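Local coordinates for proton-dependent oligopeptide transporter family protein (Xanthomonas campestris, PDB 6EI3) that probably carries short peptides across the bacterial membrane together with protons, as a POT-family member of the major facilitator superfamily, and was crystallised in an auto-inhibited state, at residues P1-G9 / W187-R195; F73-W81 / I117-D127. All coordinates share one frame; numbering follows the deposited sequence. Where two conformers were deposited one is given.

Overall arrangement
Contact 1 joins the N-terminus, 1-9, to the end of helix 168-188 and the loop after it, and contact 2 packs 73-81 against 117-127. Their centres lie about 12 Å apart, and along the chain contact 2 is nested inside the loop that contact 1 closes. The two meet directly: Tyr193 CG lies 3.5 Å from Phe124 CZ, in an edge-to-face pair of rings, and Arg195 makes a cation-pi contact with Tyr76. Both reach the same monoacylglycerol lipid, contact 1 through Trp187 along the acyl chain and contact 2 through Thr77 and Trp81 at the glycerol head. The lipid is seen bound at the surface of the transporter.

Contact 1: P1-G9 / W187-R195; sequences PRQIPFIIG and WLGRKRYVR. With 78M ((2S)-2,3-dihydroxypropyl(7Z)-pentadec-7-enoate), chain B.
Phe6 lays one face of its ring on Gly189, whose CA sits 3.7 Å from the ring centroid and 16° off the normal, a CH-pi contact. Glycine suits this place because a CB here would collide with Phe6 CG. From near the start of helix 4-22 Phe6 reaches to the loop, and CE1 meets Leu188 CB. On the CE2 side of the ring, Arg192 runs extended from CG to NE and sets one guanidinium face against Phe6 CE2, 3.6 Å above its plane; the two planes are 59° apart, far from a parallel stack. Arg192 NH1 also comes within 3.7 Å of Arg2 NE. This closeness of like charges is probably eased by solvent, since both residues are on the surface, and Arg2 is poorly ordered.

Tyr193 packs against the same segment, its OH 3.4 Å from Phe6 CB and its CE1 3.6 Å from Ile7 CD1. The hydroxyl is hydrogen-bonded to Phe186 O, which fixes the far end of the ring, while Gly189 O sits over the centre of one face. Gln3 CB meets Tyr193 CD1 at 3.7 Å. Gln3 CG stands between the backbone N and the carbonyl carbon (chi1 62°), and a bend at chi2 carries the amide past the ring toward Val194. There NE2 is hydrogen-bonded to Gln128 OE1, which also pairs with Val194 N, tying both segments together.

The Trp187 ring has Arg190 NH1, itself bonded to Trp187 O, over one face and the lipid chain over the other, with lipid C6 3.6 Å from Trp187 CG. The contact thus fastens the start of helix 4-22 to the loop that follows helix 168-188. Ile4 and Ile7 turn to Met125 of helix 121-127 and to helix 137-165, whereas Trp187 faces helix 62-95 through Tyr76 and Ile80.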
# COMPACT_ATOMS: atom_id res chain seq x y z
N PRO A 1 3.50 -10.98 -28.17
CA PRO A 1 3.93 -9.73 -28.83
C PRO A 1 5.40 -9.45 -28.55
O PRO A 1 5.84 -9.55 -27.41
CB PRO A 1 3.01 -8.67 -28.23
CG PRO A 1 1.82 -9.42 -27.72
CD PRO A 1 2.35 -10.76 -27.26
N ARG A 2 6.16 -9.08 -29.60
CA ARG A 2 7.60 -8.82 -29.54
C ARG A 2 8.01 -7.67 -28.60
O ARG A 2 9.19 -7.56 -28.27
CB ARG A 2 8.18 -8.60 -30.94
CG ARG A 2 8.25 -9.87 -31.80
CD ARG A 2 9.42 -10.78 -31.46
NE ARG A 2 10.70 -10.24 -31.93
CZ ARG A 2 11.84 -10.93 -31.96
NH1 ARG A 2 11.87 -12.20 -31.57
NH2 ARG A 2 12.95 -10.37 -32.40
N GLN A 3 7.06 -6.84 -28.16
CA GLN A 3 7.33 -5.74 -27.23
C GLN A 3 7.21 -6.17 -25.77
O GLN A 3 7.72 -5.47 -24.92
CB GLN A 3 6.41 -4.52 -27.49
CG GLN A 3 4.92 -4.79 -27.32
CD GLN A 3 4.25 -5.17 -28.63
OE1 GLN A 3 4.72 -6.03 -29.39
NE2 GLN A 3 3.10 -4.58 -28.90
N ILE A 4 6.51 -7.28 -25.48
CA ILE A 4 6.29 -7.78 -24.12
C ILE A 4 7.63 -8.03 -23.33
O ILE A 4 7.69 -7.63 -22.16
CB ILE A 4 5.32 -9.02 -24.13
CG1 ILE A 4 3.86 -8.59 -24.50
CG2 ILE A 4 5.34 -9.79 -22.80
CD1 ILE A 4 3.16 -7.53 -23.49
N PRO A 5 8.74 -8.56 -23.92
CA PRO A 5 9.98 -8.75 -23.12
C PRO A 5 10.56 -7.47 -22.51
O PRO A 5 11.10 -7.49 -21.42
CB PRO A 5 10.95 -9.40 -24.12
CG PRO A 5 10.07 -10.08 -25.12
CD PRO A 5 8.90 -9.15 -25.28
N PHE A 6 10.41 -6.34 -23.22
CA PHE A 6 10.89 -5.03 -22.74
C PHE A 6 10.11 -4.59 -21.51
O PHE A 6 10.69 -4.00 -20.61
CB PHE A 6 10.80 -3.97 -23.85
CG PHE A 6 11.66 -4.28 -25.06
CD1 PHE A 6 13.00 -3.93 -25.08
CD2 PHE A 6 11.12 -4.93 -26.16
CE1 PHE A 6 13.80 -4.24 -26.19
CE2 PHE A 6 11.92 -5.24 -27.27
CZ PHE A 6 13.25 -4.88 -27.28
N ILE A 7 8.80 -4.93 -21.46
CA ILE A 7 7.89 -4.65 -20.34
C ILE A 7 8.25 -5.55 -19.16
O ILE A 7 8.29 -5.09 -18.02
CB ILE A 7 6.40 -4.87 -20.79
CG1 ILE A 7 6.00 -3.92 -21.97
CG2 ILE A 7 5.40 -4.78 -19.61
CD1 ILE A 7 6.02 -2.45 -21.73
N ILE A 8 8.52 -6.86 -19.44
CA ILE A 8 8.89 -7.84 -18.39
C ILE A 8 10.23 -7.40 -17.75
O ILE A 8 10.33 -7.36 -16.52
CB ILE A 8 8.92 -9.30 -18.96
CG1 ILE A 8 7.48 -9.84 -19.18
CG2 ILE A 8 9.72 -10.26 -18.04
CD1 ILE A 8 7.39 -11.13 -20.10
N GLY A 9 11.22 -7.05 -18.59
CA GLY A 9 12.53 -6.58 -18.15
C GLY A 9 12.44 -5.36 -17.25
O GLY A 9 13.02 -5.33 -16.17
N TRP A 187 12.65 2.02 -22.51
CA TRP A 187 12.96 2.91 -23.64
C TRP A 187 13.40 2.13 -24.91
O TRP A 187 13.03 2.51 -26.02
CB TRP A 187 14.01 3.94 -23.20
CG TRP A 187 14.51 4.86 -24.28
CD1 TRP A 187 13.95 6.04 -24.68
CD2 TRP A 187 15.69 4.67 -25.07
NE1 TRP A 187 14.69 6.58 -25.71
CE2 TRP A 187 15.76 5.76 -25.98
CE3 TRP A 187 16.67 3.67 -25.14
CZ2 TRP A 187 16.79 5.89 -26.92
CZ3 TRP A 187 17.70 3.80 -26.06
CH2 TRP A 187 17.75 4.89 -26.95
N LEU A 188 14.13 1.02 -24.74
CA LEU A 188 14.57 0.20 -25.87
C LEU A 188 13.41 -0.45 -26.67
O LEU A 188 13.58 -0.74 -27.84
CB LEU A 188 15.60 -0.86 -25.42
CG LEU A 188 17.05 -0.34 -25.25
CD1 LEU A 188 17.85 -1.24 -24.33
CD2 LEU A 188 17.76 -0.23 -26.59
N GLY A 189 12.25 -0.64 -26.06
CA GLY A 189 11.11 -1.17 -26.79
C GLY A 189 10.17 -0.11 -27.34
O GLY A 189 9.12 -0.48 -27.87
N ARG A 190 10.51 1.21 -27.21
CA ARG A 190 9.66 2.38 -27.58
C ARG A 190 9.03 2.32 -28.98
O ARG A 190 7.84 2.61 -29.11
CB ARG A 190 10.38 3.74 -27.38
CG ARG A 190 11.40 4.15 -28.45
CD ARG A 190 12.46 5.14 -27.95
NE ARG A 190 13.55 5.32 -28.93
CZ ARG A 190 14.61 4.52 -29.06
NH1 ARG A 190 14.75 3.46 -28.27
NH2 ARG A 190 15.53 4.78 -29.98
N LYS A 191 9.81 1.96 -30.02
CA LYS A 191 9.35 1.92 -31.41
C LYS A 191 8.38 0.77 -31.70
O LYS A 191 7.73 0.79 -32.73
CB LYS A 191 10.55 1.88 -32.38
CG LYS A 191 11.49 3.08 -32.26
CD LYS A 191 12.63 3.01 -33.28
CE LYS A 191 13.78 3.93 -32.93
NZ LYS A 191 13.39 5.37 -32.98
N ARG A 192 8.27 -0.19 -30.78
CA ARG A 192 7.43 -1.39 -30.91
C ARG A 192 6.10 -1.29 -30.15
O ARG A 192 5.19 -2.06 -30.43
CB ARG A 192 8.20 -2.61 -30.38
CG ARG A 192 9.50 -2.95 -31.10
CD ARG A 192 10.10 -4.22 -30.51
NE ARG A 192 11.51 -4.40 -30.86
CZ ARG A 192 12.08 -5.59 -31.07
NH1 ARG A 192 11.37 -6.70 -30.98
NH2 ARG A 192 13.36 -5.66 -31.39
N TYR A 193 5.99 -0.37 -29.17
CA TYR A 193 4.75 -0.29 -28.37
C TYR A 193 3.51 0.18 -29.10
O TYR A 193 3.57 1.02 -30.00
CB TYR A 193 4.93 0.58 -27.13
CG TYR A 193 6.03 0.14 -26.20
CD1 TYR A 193 6.20 -1.20 -25.85
CD2 TYR A 193 6.91 1.07 -25.65
CE1 TYR A 193 7.23 -1.60 -24.99
CE2 TYR A 193 7.91 0.69 -24.76
CZ TYR A 193 8.08 -0.65 -24.45
OH TYR A 193 9.09 -1.01 -23.61
N VAL A 194 2.36 -0.35 -28.63
CA VAL A 194 1.01 0.06 -28.98
C VAL A 194 0.75 1.28 -28.06
O VAL A 194 0.90 1.15 -26.84
CB VAL A 194 -0.03 -1.08 -28.73
CG1 VAL A 194 -1.47 -0.57 -28.93
CG2 VAL A 194 0.26 -2.27 -29.67
N ARG A 195 0.38 2.46 -28.63
CA ARG A 195 0.11 3.65 -27.81
C ARG A 195 -1.34 4.03 -28.09
O ARG A 195 -1.64 4.66 -29.11
CB ARG A 195 1.10 4.80 -28.10
CG ARG A 195 2.53 4.44 -27.77
CD ARG A 195 3.50 5.58 -28.02
NE ARG A 195 4.86 5.06 -28.23
CZ ARG A 195 5.96 5.80 -28.23
NH1 ARG A 195 5.89 7.10 -28.00
NH2 ARG A 195 7.14 5.24 -28.43
O21 78M B . 7.53 9.93 -25.05
C20 78M B . 7.92 11.29 -25.14
C18 78M B . 9.05 11.60 -24.18
O19 78M B . 9.16 13.02 -24.01
C17 78M B . 10.36 11.03 -24.65
O2 78M B . 11.29 11.24 -23.55
C1 78M B . 12.49 10.65 -23.63
O1 78M B . 12.80 9.88 -24.51
C2 78M B . 13.38 11.08 -22.50
C3 78M B . 14.71 10.34 -22.39
C4 78M B . 14.57 8.90 -21.91
C5 78M B . 15.89 8.22 -21.60
C6 78M B . 15.79 6.70 -21.47
C7 78M B . 16.98 6.07 -20.80
C8 78M B . 18.13 5.68 -21.34
C9 78M B . 18.57 5.78 -22.78
C10 78M B . 19.95 5.16 -23.02
C11 78M B . 19.94 3.64 -23.16
C12 78M B . 21.28 2.97 -22.91
C13 78M B . 21.30 1.48 -23.24
C15 78M B . 22.30 0.20 -21.25
C14 78M B . 22.49 0.70 -22.68

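Contact 2: F73-W81 / I117-D127. With 78M ((2S)-2,3-dihydroxypropyl(7Z)-pentadec-7-enoate), chain B.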
# COMPACT_ATOMS: atom_id res chain seq x y z
N PHE A 73 -0.83 12.77 -21.64
CA PHE A 73 0.32 12.25 -22.35
C PHE A 73 0.31 10.80 -22.79
O PHE A 73 1.22 10.40 -23.51
CB PHE A 73 1.59 12.49 -21.51
CG PHE A 73 1.71 13.88 -20.91
CD1 PHE A 73 1.96 14.98 -21.72
CD2 PHE A 73 1.64 14.07 -19.53
CE1 PHE A 73 2.11 16.26 -21.16
CE2 PHE A 73 1.79 15.34 -18.98
CZ PHE A 73 2.03 16.43 -19.79
N GLY A 74 -0.65 10.02 -22.34
CA GLY A 74 -0.62 8.60 -22.64
C GLY A 74 0.35 7.92 -21.69
O GLY A 74 1.16 8.58 -21.03
N LYS A 75 0.29 6.61 -21.59
CA LYS A 75 1.07 5.82 -20.64
C LYS A 75 2.56 5.75 -20.93
O LYS A 75 3.35 5.85 -19.99
CB LYS A 75 0.47 4.42 -20.52
CG LYS A 75 -0.90 4.43 -19.84
CD LYS A 75 -1.54 3.05 -19.86
CE LYS A 75 -3.03 3.20 -19.92
NZ LYS A 75 -3.57 2.70 -21.20
N TYR A 76 2.96 5.59 -22.21
CA TYR A 76 4.40 5.53 -22.53
C TYR A 76 5.18 6.74 -22.02
O TYR A 76 6.20 6.56 -21.34
CB TYR A 76 4.66 5.35 -24.05
CG TYR A 76 6.15 5.42 -24.34
CD1 TYR A 76 6.99 4.36 -24.03
CD2 TYR A 76 6.73 6.59 -24.83
CE1 TYR A 76 8.37 4.44 -24.23
CE2 TYR A 76 8.10 6.69 -25.04
CZ TYR A 76 8.92 5.60 -24.74
OH TYR A 76 10.27 5.69 -24.92
N THR A 77 4.75 7.96 -22.41
CA THR A 77 5.43 9.21 -22.04
C THR A 77 5.46 9.42 -20.52
O THR A 77 6.49 9.82 -19.98
CB THR A 77 4.78 10.39 -22.77
OG1 THR A 77 4.96 10.18 -24.17
CG2 THR A 77 5.36 11.76 -22.38
N THR A 78 4.35 9.15 -19.85
CA THR A 78 4.20 9.32 -18.41
C THR A 78 5.14 8.35 -17.68
O THR A 78 5.86 8.78 -16.78
CB THR A 78 2.73 9.20 -18.02
OG1 THR A 78 1.97 10.05 -18.88
CG2 THR A 78 2.47 9.61 -16.57
N ILE A 79 5.20 7.08 -18.14
CA ILE A 79 6.10 6.08 -17.56
C ILE A 79 7.54 6.55 -17.68
O ILE A 79 8.27 6.51 -16.69
CB ILE A 79 5.91 4.62 -18.12
CG1 ILE A 79 4.55 4.04 -17.66
CG2 ILE A 79 7.09 3.71 -17.61
CD1 ILE A 79 4.03 2.82 -18.51
N ILE A 80 7.95 6.99 -18.87
CA ILE A 80 9.31 7.46 -19.15
C ILE A 80 9.73 8.60 -18.21
O ILE A 80 10.80 8.53 -17.61
CB ILE A 80 9.49 7.82 -20.66
CG1 ILE A 80 9.73 6.56 -21.51
CG2 ILE A 80 10.61 8.86 -20.89
CD1 ILE A 80 11.13 5.82 -21.36
N TRP A 81 8.87 9.64 -18.08
CA TRP A 81 9.20 10.81 -17.28
C TRP A 81 9.20 10.53 -15.79
O TRP A 81 10.09 11.00 -15.10
CB TRP A 81 8.33 12.01 -17.65
CG TRP A 81 8.82 12.66 -18.91
CD1 TRP A 81 8.24 12.59 -20.15
CD2 TRP A 81 10.08 13.33 -19.10
NE1 TRP A 81 9.02 13.24 -21.08
CE2 TRP A 81 10.15 13.71 -20.46
CE3 TRP A 81 11.14 13.67 -18.24
CZ2 TRP A 81 11.24 14.43 -20.98
CZ3 TRP A 81 12.22 14.38 -18.76
CH2 TRP A 81 12.26 14.76 -20.11
N ILE A 117 4.22 5.69 -11.80
CA ILE A 117 4.21 4.59 -12.79
C ILE A 117 3.30 3.42 -12.38
O ILE A 117 2.91 2.62 -13.22
CB ILE A 117 5.63 4.06 -13.10
CG1 ILE A 117 6.25 3.38 -11.85
CG2 ILE A 117 6.52 5.18 -13.66
CD1 ILE A 117 7.53 2.53 -12.09
N LYS A 118 3.06 3.29 -11.06
CA LYS A 118 2.32 2.19 -10.45
C LYS A 118 0.95 1.88 -11.11
O LYS A 118 0.73 0.71 -11.37
CB LYS A 118 2.19 2.46 -8.95
CG LYS A 118 1.65 1.31 -8.14
CD LYS A 118 1.54 1.77 -6.70
CE LYS A 118 2.19 0.81 -5.77
NZ LYS A 118 3.65 0.91 -5.78
N PRO A 119 0.03 2.82 -11.43
CA PRO A 119 -1.23 2.37 -12.05
C PRO A 119 -1.10 2.27 -13.57
O PRO A 119 -2.10 2.06 -14.24
CB PRO A 119 -2.20 3.49 -11.65
CG PRO A 119 -1.35 4.72 -11.66
CD PRO A 119 0.04 4.29 -11.24
N LEU A 120 0.11 2.47 -14.11
CA LEU A 120 0.34 2.53 -15.56
C LEU A 120 1.01 1.33 -16.19
O LEU A 120 0.68 1.01 -17.32
CB LEU A 120 1.15 3.80 -15.93
CG LEU A 120 0.71 5.15 -15.32
CD1 LEU A 120 1.63 6.25 -15.77
CD2 LEU A 120 -0.76 5.48 -15.65
N VAL A 121 1.95 0.71 -15.48
CA VAL A 121 2.74 -0.41 -16.00
C VAL A 121 1.84 -1.58 -16.47
O VAL A 121 1.97 -2.02 -17.61
CB VAL A 121 3.88 -0.84 -15.02
CG1 VAL A 121 3.34 -1.49 -13.74
CG2 VAL A 121 4.92 -1.72 -15.71
N ALA A 122 0.91 -2.04 -15.60
CA ALA A 122 0.02 -3.15 -15.91
C ALA A 122 -0.95 -2.84 -17.02
O ALA A 122 -1.12 -3.67 -17.91
CB ALA A 122 -0.73 -3.61 -14.67
N SER A 123 -1.56 -1.65 -17.00
CA SER A 123 -2.51 -1.18 -18.02
C SER A 123 -1.83 -1.05 -19.40
O SER A 123 -2.41 -1.44 -20.41
CB SER A 123 -3.09 0.17 -17.60
OG SER A 123 -4.07 0.57 -18.54
N PHE A 124 -0.58 -0.51 -19.44
CA PHE A 124 0.19 -0.37 -20.69
C PHE A 124 0.55 -1.75 -21.24
O PHE A 124 0.62 -1.92 -22.45
CB PHE A 124 1.46 0.46 -20.46
CG PHE A 124 2.25 0.81 -21.70
CD1 PHE A 124 1.73 1.68 -22.66
CD2 PHE A 124 3.56 0.37 -21.85
CE1 PHE A 124 2.48 2.04 -23.78
CE2 PHE A 124 4.30 0.70 -22.99
CZ PHE A 124 3.76 1.56 -23.93
N MET A 125 0.81 -2.71 -20.35
CA MET A 125 1.12 -4.09 -20.77
C MET A 125 -0.11 -4.70 -21.50
O MET A 125 0.06 -5.32 -22.55
CB MET A 125 1.51 -4.95 -19.56
CG MET A 125 1.87 -6.39 -19.93
SD MET A 125 0.41 -7.47 -19.99
CE MET A 125 0.08 -7.67 -18.19
N VAL A 126 -1.32 -4.58 -20.90
CA VAL A 126 -2.55 -5.13 -21.49
C VAL A 126 -2.80 -4.52 -22.91
O VAL A 126 -3.18 -5.24 -23.82
CB VAL A 126 -3.78 -4.99 -20.55
CG1 VAL A 126 -5.06 -5.56 -21.17
CG2 VAL A 126 -3.52 -5.65 -19.20
N ASP A 127 -2.50 -3.20 -23.08
CA ASP A 127 -2.62 -2.46 -24.35
C ASP A 127 -1.82 -3.11 -25.49
O ASP A 127 -2.15 -2.90 -26.64
CB ASP A 127 -2.09 -1.01 -24.20
CG ASP A 127 -2.95 -0.06 -23.38
OD1 ASP A 127 -4.09 -0.45 -23.03
OD2 ASP A 127 -2.48 1.06 -23.09
O21 78M B . 7.53 9.93 -25.05
C20 78M B . 7.92 11.29 -25.14
C18 78M B . 9.05 11.60 -24.18
O19 78M B . 9.16 13.02 -24.01
C17 78M B . 10.36 11.03 -24.65
O2 78M B . 11.29 11.24 -23.55
C1 78M B . 12.49 10.65 -23.63
O1 78M B . 12.80 9.88 -24.51
C2 78M B . 13.38 11.08 -22.50
C3 78M B . 14.71 10.34 -22.39
C4 78M B . 14.57 8.90 -21.91
C5 78M B . 15.89 8.22 -21.60
C6 78M B . 15.79 6.70 -21.47
C7 78M B . 16.98 6.07 -20.80
C8 78M B . 18.13 5.68 -21.34
C9 78M B . 18.57 5.78 -22.78
C10 78M B . 19.95 5.16 -23.02
C11 78M B . 19.94 3.64 -23.16
C12 78M B . 21.28 2.97 -22.91
C13 78M B . 21.30 1.48 -23.24
C15 78M B . 22.30 0.20 -21.25
C14 78M B . 22.49 0.70 -22.68
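Within the N-terminal part of the POT fold, helix 62-95 packs against the turn at 117-120 and the short helix 121-127 that follows it; the axes of 73-81 and 121-127 run at 135° with a closest approach of 9.9 Å. Ile79 fills the junction: it and Leu120 lie alongside each other, pointing opposite ways, with Ile79 CG1 3.8 Å from Leu120 CB, and Ile79 CD1 reaches Phe124 CB. Leu120 also sends CD1 across to Thr78 CG2, 3.6 Å away. That methyl can face the leucine because Thr78 OG1 turns back to its own helix and donates to Gly74 O at 2.7 Å.

Phe124, with CG anti to the backbone N (chi1 -173°), brings CD1 to within 3.7 Å of Lys75 CB and CZ to Tyr76 CB. Lysine suits this edge: its CB touches the aromatic ring, CD and CE then pass Ser123, with CE 3.1 Å from Ser123 OG, and bends at chi3 and chi4 carry NZ to the syn lone pair of Asp127 OD2, 2.7 Å away. On another side of helix 62-95, Thr77 OG1 shares a hydrogen bond with lipid O21, and Trp81 NE1 donates to O19.

The chemistry therefore divides by position. Branched aliphatic groups and one phenyl ring form the interior, and a short salt bridge clamps the two helices at the partly exposed margin, where solvent probably moderates its strength.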